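Local coordinates for SMI1/KNR4 family protein (Pseudomonas syringae pv. tomato, PDB 2PAG), which is of unknown function but binds calcium ions and belongs to the SMI1/KNR4 family of the SUKH clan, at residues L21-E24 with D25-V28; F42-F45 with L46-S50; W121-V124 with W125-A128. All coordinates share one frame; numbering follows the deposited sequence.

Contact 1: residues L21-E24 with D25-V28; sequences LPDE and DQLV
Asp23 and Gln26 hold each other by two reciprocal bonds at the start of helix 24-34. The carboxylate of Asp23 reaches forward over the first turn. Its OD1 accepts from Gln26 N at 2.8 Å, and the N-H meets the oxygen nearly along its C-O axis. In return Gln26 OE1 accepts from Asp23 N at 3.0 Å, with the donor tilted 17° from the amide carbonyl plane. The two side chains pass at about a right angle, their carboxylate and amide planes turned 46° apart. Asp23 CG sits between its own N and carbonyl carbon (chi1 50°), which turns OD1 toward the helix. Gln26 CG lies beside the backbone N, and the chain runs out extended from there, which carries OE1 back to Asp23 N. Glu24 is the first residue of the helix. It turns outward at CB, though CB still touches Asp25 N, and its side chain touches Leu47 of helix 40-49. Glu24 O takes the regular bond from Val28 N at 3.0 Å, the donor tilted slightly from the carbonyl plane. Asp23 and Gln26 form a capping box, with Asp23 as the N-cap and Gln26 as the third residue after the cap. It supplies acceptors near a helix start, where amide N-H groups lack partners from a preceding turn. Gln26 OE1 also lies 3.2 Å from Pro22 CA. Asp23 O accepts from Leu27 N at 3.2 Å, in the carbonyl plane. On the buried side Leu27 CD1 presses on the ring of Pro22, 3.4 Å from Pro22 CB. CG of the same ring is equally near, so the packing here is tight. Pro22 also rests on Ser50, Val62 and Thr63, while Leu27 meets Lys43, Leu46 and Leu47.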
ATOM      1  N   LEU A  21      -0.772  13.192   3.532  1.00 18.78           N
ATOM      2  CA  LEU A  21       0.075  12.673   2.468  1.00 17.20           C
ATOM      3  C   LEU A  21       1.520  12.895   2.922  1.00 16.79           C
ATOM      4  O   LEU A  21       1.875  13.983   3.373  1.00 15.97           O
ATOM      5  CB  LEU A  21      -0.208  13.436   1.168  1.00 18.79           C
ATOM      6  CG  LEU A  21       0.331  12.853  -0.135  1.00 19.55           C
ATOM      7  CD1 LEU A  21      -0.305  11.488  -0.385  1.00 19.30           C
ATOM      8  CD2 LEU A  21       0.026  13.808  -1.283  1.00 19.75           C
ATOM      9  N   PRO A  22       2.370  11.861   2.819  1.00 14.29           N
ATOM     10  CA  PRO A  22       3.770  11.986   3.234  1.00 15.47           C
ATOM     11  C   PRO A  22       4.645  12.700   2.215  1.00 15.74           C
ATOM     12  O   PRO A  22       4.269  12.850   1.056  1.00 15.24           O
ATOM     13  CB  PRO A  22       4.199  10.535   3.402  1.00 14.91           C
ATOM     14  CG  PRO A  22       3.481   9.876   2.248  1.00 14.24           C
ATOM     15  CD  PRO A  22       2.085  10.495   2.340  1.00 15.40           C
ATOM     16  N   ASP A  23       5.806  13.157   2.670  1.00 18.17           N
ATOM     17  CA  ASP A  23       6.767  13.792   1.783  1.00 19.61           C
ATOM     18  C   ASP A  23       7.901  12.788   1.638  1.00 20.75           C
ATOM     19  O   ASP A  23       7.934  11.768   2.335  1.00 19.44           O
ATOM     20  CB  ASP A  23       7.289  15.113   2.359  1.00 23.01           C
ATOM     21  CG  ASP A  23       7.758  14.989   3.790  1.00 25.69           C
ATOM     22  OD1 ASP A  23       8.513  14.042   4.103  1.00 25.06           O
ATOM     23  OD2 ASP A  23       7.380  15.858   4.607  1.00 31.41           O
ATOM     24  N   GLU A  24       8.833  13.065   0.739  1.00 20.99           N
ATOM     25  CA  GLU A  24       9.935  12.151   0.511  1.00 22.07           C
ATOM     26  C   GLU A  24      10.751  11.808   1.756  1.00 20.83           C
ATOM     27  O   GLU A  24      11.150  10.656   1.928  1.00 19.22           O
ATOM     28  CB  GLU A  24      10.826  12.696  -0.606  1.00 25.05           C
ATOM     29  CG  GLU A  24      10.118  12.685  -1.954  1.00 30.25           C
ATOM     30  CD  GLU A  24      10.980  13.193  -3.087  1.00 34.68           C
ATOM     31  OE1 GLU A  24      11.294  14.404  -3.099  1.00 36.28           O
ATOM     32  OE2 GLU A  24      11.345  12.379  -3.962  1.00 36.77           O
ATOM     33  N   ASP A  25      10.978  12.781   2.636  1.00 21.28           N
ATOM     34  CA  ASP A  25      11.744  12.527   3.855  1.00 22.15           C
ATOM     35  C   ASP A  25      11.052  11.502   4.748  1.00 20.81           C
ATOM     36  O   ASP A  25      11.709  10.657   5.361  1.00 20.94           O
ATOM     37  CB  ASP A  25      11.955  13.820   4.648  1.00 24.38           C
ATOM     38  CG  ASP A  25      12.845  14.809   3.926  1.00 27.27           C
ATOM     39  OD1 ASP A  25      14.001  14.455   3.613  1.00 28.51           O
ATOM     40  OD2 ASP A  25      12.385  15.944   3.672  1.00 31.49           O
ATOM     41  N   GLN A  26       9.728  11.585   4.829  1.00 20.47           N
ATOM     42  CA  GLN A  26       8.972  10.648   5.647  1.00 19.53           C
ATOM     43  C   GLN A  26       9.105   9.236   5.090  1.00 19.09           C
ATOM     44  O   GLN A  26       9.213   8.275   5.850  1.00 19.95           O
ATOM     45  CB  GLN A  26       7.498  11.071   5.727  1.00 20.46           C
ATOM     46  CG  GLN A  26       7.257  12.227   6.697  1.00 21.48           C
ATOM     47  CD  GLN A  26       5.832  12.755   6.668  1.00 22.68           C
ATOM     48  OE1 GLN A  26       5.369  13.274   5.652  1.00 23.87           O
ATOM     49  NE2 GLN A  26       5.129  12.632   7.793  1.00 24.28           N
ATOM     50  N   LEU A  27       9.104   9.101   3.766  1.00 18.83           N
ATOM     51  CA  LEU A  27       9.250   7.777   3.173  1.00 18.36           C
ATOM     52  C   LEU A  27      10.642   7.217   3.446  1.00 19.49           C
ATOM     53  O   LEU A  27      10.796   6.023   3.701  1.00 18.89           O
ATOM     54  CB  LEU A  27       8.980   7.812   1.670  1.00 21.53           C
ATOM     55  CG  LEU A  27       7.491   7.743   1.311  1.00 23.78           C
ATOM     56  CD1 LEU A  27       6.773   8.980   1.806  1.00 27.30           C
ATOM     57  CD2 LEU A  27       7.341   7.611  -0.189  1.00 25.80           C
ATOM     58  N   VAL A  28      11.659   8.073   3.394  1.00 18.31           N
ATOM     59  CA  VAL A  28      13.012   7.607   3.673  1.00 17.64           C
ATOM     60  C   VAL A  28      13.057   7.066   5.102  1.00 18.46           C
ATOM     61  O   VAL A  28      13.658   6.022   5.352  1.00 18.66           O
ATOM     62  CB  VAL A  28      14.060   8.734   3.505  1.00 19.22           C
ATOM     63  CG1 VAL A  28      15.409   8.285   4.062  1.00 20.14           C
ATOM     64  CG2 VAL A  28      14.209   9.081   2.031  1.00 18.04           C
TER

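Contact 2: residues F42-F45 with L46-S50; sequences FKEF and LLTVS
Phe45 O is gripped by two backbone donors. Val49 N reaches it at 2.9 Å, almost in line with the carbonyl bond. Thr48 N lies 3.2 Å from the same oxygen but stands well above the carbonyl plane, 67° out of it. The hydroxyl of Thr48 bends back in the same turn, and its OG1 donates to Glu44 O at 2.8 Å. OG1 sits between the backbone N and carbonyl carbon of its residue (chi1 64°), which turns it back to Glu44 O, tilted from the carbonyl plane. One residue beyond Val49, Ser50 OG donates to Leu46 O at 2.7 Å, in the carbonyl plane and on a lone pair. These bonds belong to the C-terminal part of helix 40-49, where regular i to i+4 bonding mixes with an i to i+3 bond and side-chain hydroxyls. On the buried side Val49 CG2 lies over one face of the Phe45 ring, 3.8 Å from its centroid, as a CH-pi contact offset toward the rim. Phe42 CE1 touches Leu46 CG at 3.9 Å. Around them, helix 2-11 packs on Val49, and Val124 of helix 124-132 on both phenylalanines.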
ATOM      1  N   PHE A  42       5.797   2.050  -6.115  1.00 12.81           N
ATOM      2  CA  PHE A  42       5.100   1.941  -4.836  1.00 11.76           C
ATOM      3  C   PHE A  42       5.325   3.257  -4.065  1.00 11.93           C
ATOM      4  O   PHE A  42       4.400   3.804  -3.464  1.00 11.96           O
ATOM      5  CB  PHE A  42       5.669   0.738  -4.065  1.00 12.72           C
ATOM      6  CG  PHE A  42       4.910   0.371  -2.814  1.00 14.66           C
ATOM      7  CD1 PHE A  42       3.810   1.102  -2.380  1.00 16.12           C
ATOM      8  CD2 PHE A  42       5.318  -0.729  -2.066  1.00 15.54           C
ATOM      9  CE1 PHE A  42       3.128   0.739  -1.211  1.00 15.93           C
ATOM     10  CE2 PHE A  42       4.653  -1.101  -0.907  1.00 14.75           C
ATOM     11  CZ  PHE A  42       3.551  -0.365  -0.476  1.00 15.79           C
ATOM     12  N   LYS A  43       6.552   3.772  -4.101  1.00 12.99           N
ATOM     13  CA  LYS A  43       6.866   5.023  -3.420  1.00 13.35           C
ATOM     14  C   LYS A  43       6.041   6.156  -4.028  1.00 13.22           C
ATOM     15  O   LYS A  43       5.566   7.043  -3.323  1.00 12.59           O
ATOM     16  CB  LYS A  43       8.358   5.318  -3.559  1.00 16.61           C
ATOM     17  CG  LYS A  43       8.852   6.480  -2.735  1.00 23.63           C
ATOM     18  CD  LYS A  43      10.356   6.376  -2.506  1.00 25.53           C
ATOM     19  CE  LYS A  43      11.126   6.303  -3.821  1.00 30.44           C
ATOM     20  NZ  LYS A  43      12.595   6.175  -3.598  1.00 31.33           N
ATOM     21  N   GLU A  44       5.882   6.119  -5.347  1.00 12.59           N
ATOM     22  CA  GLU A  44       5.104   7.123  -6.062  1.00 12.91           C
ATOM     23  C   GLU A  44       3.652   7.071  -5.589  1.00 12.84           C
ATOM     24  O   GLU A  44       3.020   8.100  -5.371  1.00 12.07           O
ATOM     25  CB  GLU A  44       5.192   6.854  -7.563  1.00 10.90           C
ATOM     26  CG  GLU A  44       4.473   7.851  -8.434  1.00 14.13           C
ATOM     27  CD  GLU A  44       4.727   7.574  -9.892  1.00 17.47           C
ATOM     28  OE1 GLU A  44       4.383   6.462 -10.343  1.00 17.93           O
ATOM     29  OE2 GLU A  44       5.280   8.461 -10.579  1.00 19.65           O
ATOM     30  N   PHE A  45       3.135   5.859  -5.421  1.00 12.19           N
ATOM     31  CA  PHE A  45       1.776   5.659  -4.941  1.00 11.18           C
ATOM     32  C   PHE A  45       1.644   6.299  -3.549  1.00 10.69           C
ATOM     33  O   PHE A  45       0.727   7.081  -3.282  1.00  9.92           O
ATOM     34  CB  PHE A  45       1.505   4.152  -4.875  1.00 10.77           C
ATOM     35  CG  PHE A  45       0.240   3.778  -4.163  1.00 12.84           C
ATOM     36  CD1 PHE A  45      -0.949   3.609  -4.871  1.00 11.85           C
ATOM     37  CD2 PHE A  45       0.246   3.541  -2.792  1.00 12.67           C
ATOM     38  CE1 PHE A  45      -2.113   3.202  -4.224  1.00 14.28           C
ATOM     39  CE2 PHE A  45      -0.920   3.130  -2.129  1.00 11.89           C
ATOM     40  CZ  PHE A  45      -2.099   2.961  -2.851  1.00 12.37           C
ATOM     41  N   LEU A  46       2.571   5.978  -2.659  1.00 10.25           N
ATOM     42  CA  LEU A  46       2.517   6.541  -1.316  1.00 11.60           C
ATOM     43  C   LEU A  46       2.596   8.071  -1.306  1.00 12.62           C
ATOM     44  O   LEU A  46       1.923   8.734  -0.511  1.00 12.86           O
ATOM     45  CB  LEU A  46       3.645   5.959  -0.466  1.00 13.45           C
ATOM     46  CG  LEU A  46       3.538   4.458  -0.181  1.00 12.16           C
ATOM     47  CD1 LEU A  46       4.786   3.988   0.546  1.00 16.17           C
ATOM     48  CD2 LEU A  46       2.291   4.173   0.654  1.00 15.07           C
ATOM     49  N   LEU A  47       3.401   8.633  -2.200  1.00 11.53           N
ATOM     50  CA  LEU A  47       3.570  10.084  -2.256  1.00 11.94           C
ATOM     51  C   LEU A  47       2.447  10.834  -2.957  1.00 12.91           C
ATOM     52  O   LEU A  47       2.362  12.060  -2.844  1.00 14.52           O
ATOM     53  CB  LEU A  47       4.898  10.423  -2.940  1.00 13.18           C
ATOM     54  CG  LEU A  47       6.174  10.020  -2.199  1.00 14.29           C
ATOM     55  CD1 LEU A  47       7.363  10.036  -3.151  1.00 15.14           C
ATOM     56  CD2 LEU A  47       6.399  10.967  -1.022  1.00 16.44           C
ATOM     57  N   THR A  48       1.579  10.113  -3.661  1.00 12.48           N
ATOM     58  CA  THR A  48       0.504  10.756  -4.408  1.00 13.23           C
ATOM     59  C   THR A  48      -0.936  10.435  -4.024  1.00 15.12           C
ATOM     60  O   THR A  48      -1.823  11.267  -4.223  1.00 15.00           O
ATOM     61  CB  THR A  48       0.649  10.461  -5.911  1.00 16.47           C
ATOM     62  OG1 THR A  48       0.508   9.053  -6.146  1.00 16.61           O
ATOM     63  CG2 THR A  48       2.005  10.893  -6.389  1.00 15.02           C
ATOM     64  N   VAL A  49      -1.186   9.245  -3.487  1.00 12.48           N
ATOM     65  CA  VAL A  49      -2.558   8.884  -3.141  1.00 12.34           C
ATOM     66  C   VAL A  49      -2.790   8.191  -1.797  1.00 12.06           C
ATOM     67  O   VAL A  49      -3.908   7.758  -1.524  1.00 12.97           O
ATOM     68  CB  VAL A  49      -3.188   8.004  -4.255  1.00 12.39           C
ATOM     69  CG1 VAL A  49      -3.193   8.762  -5.573  1.00 12.35           C
ATOM     70  CG2 VAL A  49      -2.416   6.707  -4.420  1.00 13.12           C
ATOM     71  N   SER A  50      -1.766   8.102  -0.945  1.00 11.84           N
ATOM     72  CA  SER A  50      -1.958   7.416   0.333  1.00 11.70           C
ATOM     73  C   SER A  50      -2.815   8.178   1.345  1.00 12.82           C
ATOM     74  O   SER A  50      -3.002   7.716   2.477  1.00 14.79           O
ATOM     75  CB  SER A  50      -0.613   6.997   0.962  1.00 12.03           C
ATOM     76  OG  SER A  50       0.183   8.087   1.391  1.00 12.12           O
TER

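Contact 3: residues W121-V124 with W125-A128; sequences WESV and WHWA
Trp121 offers one face of its indole to the edge of Trp127. The pair is T-shaped, with planes at 89° and the Trp121 six-membered ring 5.4 Å in centroid distance from the Trp127 five-membered ring. Trp127 CD1 is the atom that points in, 4.2 Å from Trp121 CD2. Tyr98 meets both indoles. Next, Glu122 lies over one face of the His126 imidazole. Its CB sits above the ring centre, 3.8 Å from the centroid. The chain bends at chi2 (64°), which brings OE1 over the same ring, 3.5 Å from His126 CD2. Carboxylate and imidazole planes are 69° apart. Ser123 meets the edge of that imidazole instead. Its OG lies in the ring plane and shares a short 2.7 Å hydrogen bond with His126 ND1, in which either atom could be the donor. The bond from Ser123, with Glu122 over the face, helps fix the rotation of the His126 ring. Ser123 is also the N-cap of helix 124-132, which follows strand 119-121 of the antiparallel sheet after a two-residue loop. Its OG takes a weak capping bond from Trp125 N, and its O accepts from Trp127 N at 3.1 Å. The calcium site is close by, with the Trp121 side chain about 6 Å from that of the ligand Thr105. Val124 starts the helix, and its O receives Ala128 N at 2.8 Å. The Val124 side chain packs on Phe45, Ile90 and Val106. The Trp125 side chain touches helix 40-49, where its NE1 donates to Glu44 OE1.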
ATOM      1  N   TRP A 121      -0.571  -8.359 -10.414  1.00 17.07           N
ATOM      2  CA  TRP A 121      -0.761  -7.123 -11.162  1.00 16.05           C
ATOM      3  C   TRP A 121       0.607  -6.576 -11.549  1.00 15.27           C
ATOM      4  O   TRP A 121       1.544  -6.609 -10.748  1.00 14.62           O
ATOM      5  CB  TRP A 121      -1.530  -6.122 -10.298  1.00 15.52           C
ATOM      6  CG  TRP A 121      -2.909  -6.610  -9.977  1.00 15.17           C
ATOM      7  CD1 TRP A 121      -4.064  -6.308 -10.643  1.00 17.34           C
ATOM      8  CD2 TRP A 121      -3.264  -7.569  -8.975  1.00 15.98           C
ATOM      9  NE1 TRP A 121      -5.118  -7.025 -10.119  1.00 16.34           N
ATOM     10  CE2 TRP A 121      -4.653  -7.808  -9.093  1.00 17.59           C
ATOM     11  CE3 TRP A 121      -2.543  -8.255  -7.987  1.00 14.05           C
ATOM     12  CZ2 TRP A 121      -5.335  -8.705  -8.259  1.00 16.13           C
ATOM     13  CZ3 TRP A 121      -3.225  -9.150  -7.156  1.00 17.89           C
ATOM     14  CH2 TRP A 121      -4.607  -9.364  -7.303  1.00 17.41           C
ATOM     15  N   GLU A 122       0.720  -6.077 -12.776  1.00 15.08           N
ATOM     16  CA  GLU A 122       1.988  -5.568 -13.289  1.00 16.21           C
ATOM     17  C   GLU A 122       2.629  -4.445 -12.494  1.00 14.16           C
ATOM     18  O   GLU A 122       3.849  -4.297 -12.515  1.00 17.13           O
ATOM     19  CB  GLU A 122       1.835  -5.110 -14.743  1.00 17.80           C
ATOM     20  CG  GLU A 122       1.557  -6.218 -15.753  1.00 23.85           C
ATOM     21  CD  GLU A 122       0.235  -6.918 -15.522  1.00 27.84           C
ATOM     22  OE1 GLU A 122      -0.741  -6.244 -15.124  1.00 29.15           O
ATOM     23  OE2 GLU A 122       0.169  -8.148 -15.759  1.00 32.69           O
ATOM     24  N   SER A 123       1.812  -3.650 -11.812  1.00 14.00           N
ATOM     25  CA  SER A 123       2.311  -2.533 -11.018  1.00 12.80           C
ATOM     26  C   SER A 123       1.292  -2.138  -9.966  1.00 12.72           C
ATOM     27  O   SER A 123       0.129  -2.570 -10.008  1.00 10.83           O
ATOM     28  CB  SER A 123       2.582  -1.314 -11.906  1.00 13.66           C
ATOM     29  OG  SER A 123       1.363  -0.660 -12.238  1.00 13.00           O
ATOM     30  N   VAL A 124       1.733  -1.305  -9.025  1.00 12.31           N
ATOM     31  CA  VAL A 124       0.856  -0.827  -7.970  1.00 12.23           C
ATOM     32  C   VAL A 124      -0.283  -0.014  -8.577  1.00 13.05           C
ATOM     33  O   VAL A 124      -1.385   0.035  -8.028  1.00 11.92           O
ATOM     34  CB  VAL A 124       1.636   0.044  -6.965  1.00 13.92           C
ATOM     35  CG1 VAL A 124       0.681   0.832  -6.103  1.00 17.52           C
ATOM     36  CG2 VAL A 124       2.533  -0.840  -6.109  1.00 11.30           C
ATOM     37  N   TRP A 125      -0.022   0.625  -9.715  1.00 12.87           N
ATOM     38  CA  TRP A 125      -1.066   1.407 -10.360  1.00 12.61           C
ATOM     39  C   TRP A 125      -2.112   0.497 -11.016  1.00 12.18           C
ATOM     40  O   TRP A 125      -3.294   0.848 -11.074  1.00 12.73           O
ATOM     41  CB  TRP A 125      -0.447   2.387 -11.359  1.00 12.86           C
ATOM     42  CG  TRP A 125       0.290   3.502 -10.655  1.00 11.70           C
ATOM     43  CD1 TRP A 125       1.610   3.830 -10.785  1.00 13.52           C
ATOM     44  CD2 TRP A 125      -0.254   4.414  -9.688  1.00 12.80           C
ATOM     45  NE1 TRP A 125       1.923   4.886  -9.959  1.00 12.74           N
ATOM     46  CE2 TRP A 125       0.795   5.263  -9.274  1.00 13.38           C
ATOM     47  CE3 TRP A 125      -1.527   4.595  -9.132  1.00 12.50           C
ATOM     48  CZ2 TRP A 125       0.611   6.281  -8.328  1.00 12.94           C
ATOM     49  CZ3 TRP A 125      -1.712   5.606  -8.190  1.00 13.60           C
ATOM     50  CH2 TRP A 125      -0.645   6.436  -7.800  1.00 13.72           C
ATOM     51  N   HIS A 126      -1.694  -0.671 -11.502  1.00 13.12           N
ATOM     52  CA  HIS A 126      -2.651  -1.618 -12.082  1.00 13.82           C
ATOM     53  C   HIS A 126      -3.540  -2.095 -10.944  1.00 15.01           C
ATOM     54  O   HIS A 126      -4.754  -2.249 -11.096  1.00 15.23           O
ATOM     55  CB  HIS A 126      -1.945  -2.835 -12.683  1.00 15.91           C
ATOM     56  CG  HIS A 126      -1.307  -2.574 -14.007  1.00 17.67           C
ATOM     57  ND1 HIS A 126      -0.105  -1.913 -14.138  1.00 16.38           N
ATOM     58  CD2 HIS A 126      -1.708  -2.884 -15.263  1.00 17.81           C
ATOM     59  CE1 HIS A 126       0.209  -1.828 -15.418  1.00 17.73           C
ATOM     60  NE2 HIS A 126      -0.747  -2.411 -16.122  1.00 17.87           N
ATOM     61  N   TRP A 127      -2.918  -2.339  -9.797  1.00 14.34           N
ATOM     62  CA  TRP A 127      -3.651  -2.787  -8.625  1.00 13.30           C
ATOM     63  C   TRP A 127      -4.628  -1.703  -8.158  1.00 13.69           C
ATOM     64  O   TRP A 127      -5.772  -1.996  -7.813  1.00 13.54           O
ATOM     65  CB  TRP A 127      -2.679  -3.116  -7.492  1.00 11.77           C
ATOM     66  CG  TRP A 127      -3.375  -3.538  -6.240  1.00 12.35           C
ATOM     67  CD1 TRP A 127      -3.862  -4.783  -5.947  1.00 11.37           C
ATOM     68  CD2 TRP A 127      -3.762  -2.691  -5.153  1.00 13.02           C
ATOM     69  NE1 TRP A 127      -4.537  -4.757  -4.746  1.00 13.00           N
ATOM     70  CE2 TRP A 127      -4.488  -3.485  -4.238  1.00 12.58           C
ATOM     71  CE3 TRP A 127      -3.570  -1.332  -4.865  1.00 14.26           C
ATOM     72  CZ2 TRP A 127      -5.023  -2.964  -3.054  1.00 14.82           C
ATOM     73  CZ3 TRP A 127      -4.103  -0.816  -3.691  1.00 15.44           C
ATOM     74  CH2 TRP A 127      -4.821  -1.633  -2.799  1.00 15.17           C
ATOM     75  N   ALA A 128      -4.177  -0.453  -8.149  1.00 12.51           N
ATOM     76  CA  ALA A 128      -5.028   0.646  -7.714  1.00 13.45           C
ATOM     77  C   ALA A 128      -6.237   0.805  -8.631  1.00 15.86           C
ATOM     78  O   ALA A 128      -7.358   1.034  -8.169  1.00 15.18           O
ATOM     79  CB  ALA A 128      -4.228   1.938  -7.679  1.00 14.56           C
TER

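Overall arrangement
Contact 2 lies nearest the middle of the chain and joins the other two, which do not touch each other. Helix 24-34 packs on helix 40-49 through aliphatic carbons, as where Leu27 CD2 meets Lys43 CG and Leu47 CG. Helix 124-132 meets the same helix with Val124, the Trp125 indole and one polar bond. Contacts 1 and 3 are both helix starts, capped by Asp23 and Ser123 respectively, but their settings differ. Contact 1 is largely exposed, with acidic groups outside and Pro22 and Leu27 inside. Contact 3 joins the sheet and lies closer to the calcium site, with indole and imidazole rings. In contact 2 hydroxyls bond to carbonyls late in a helix, beside buried phenyl rings.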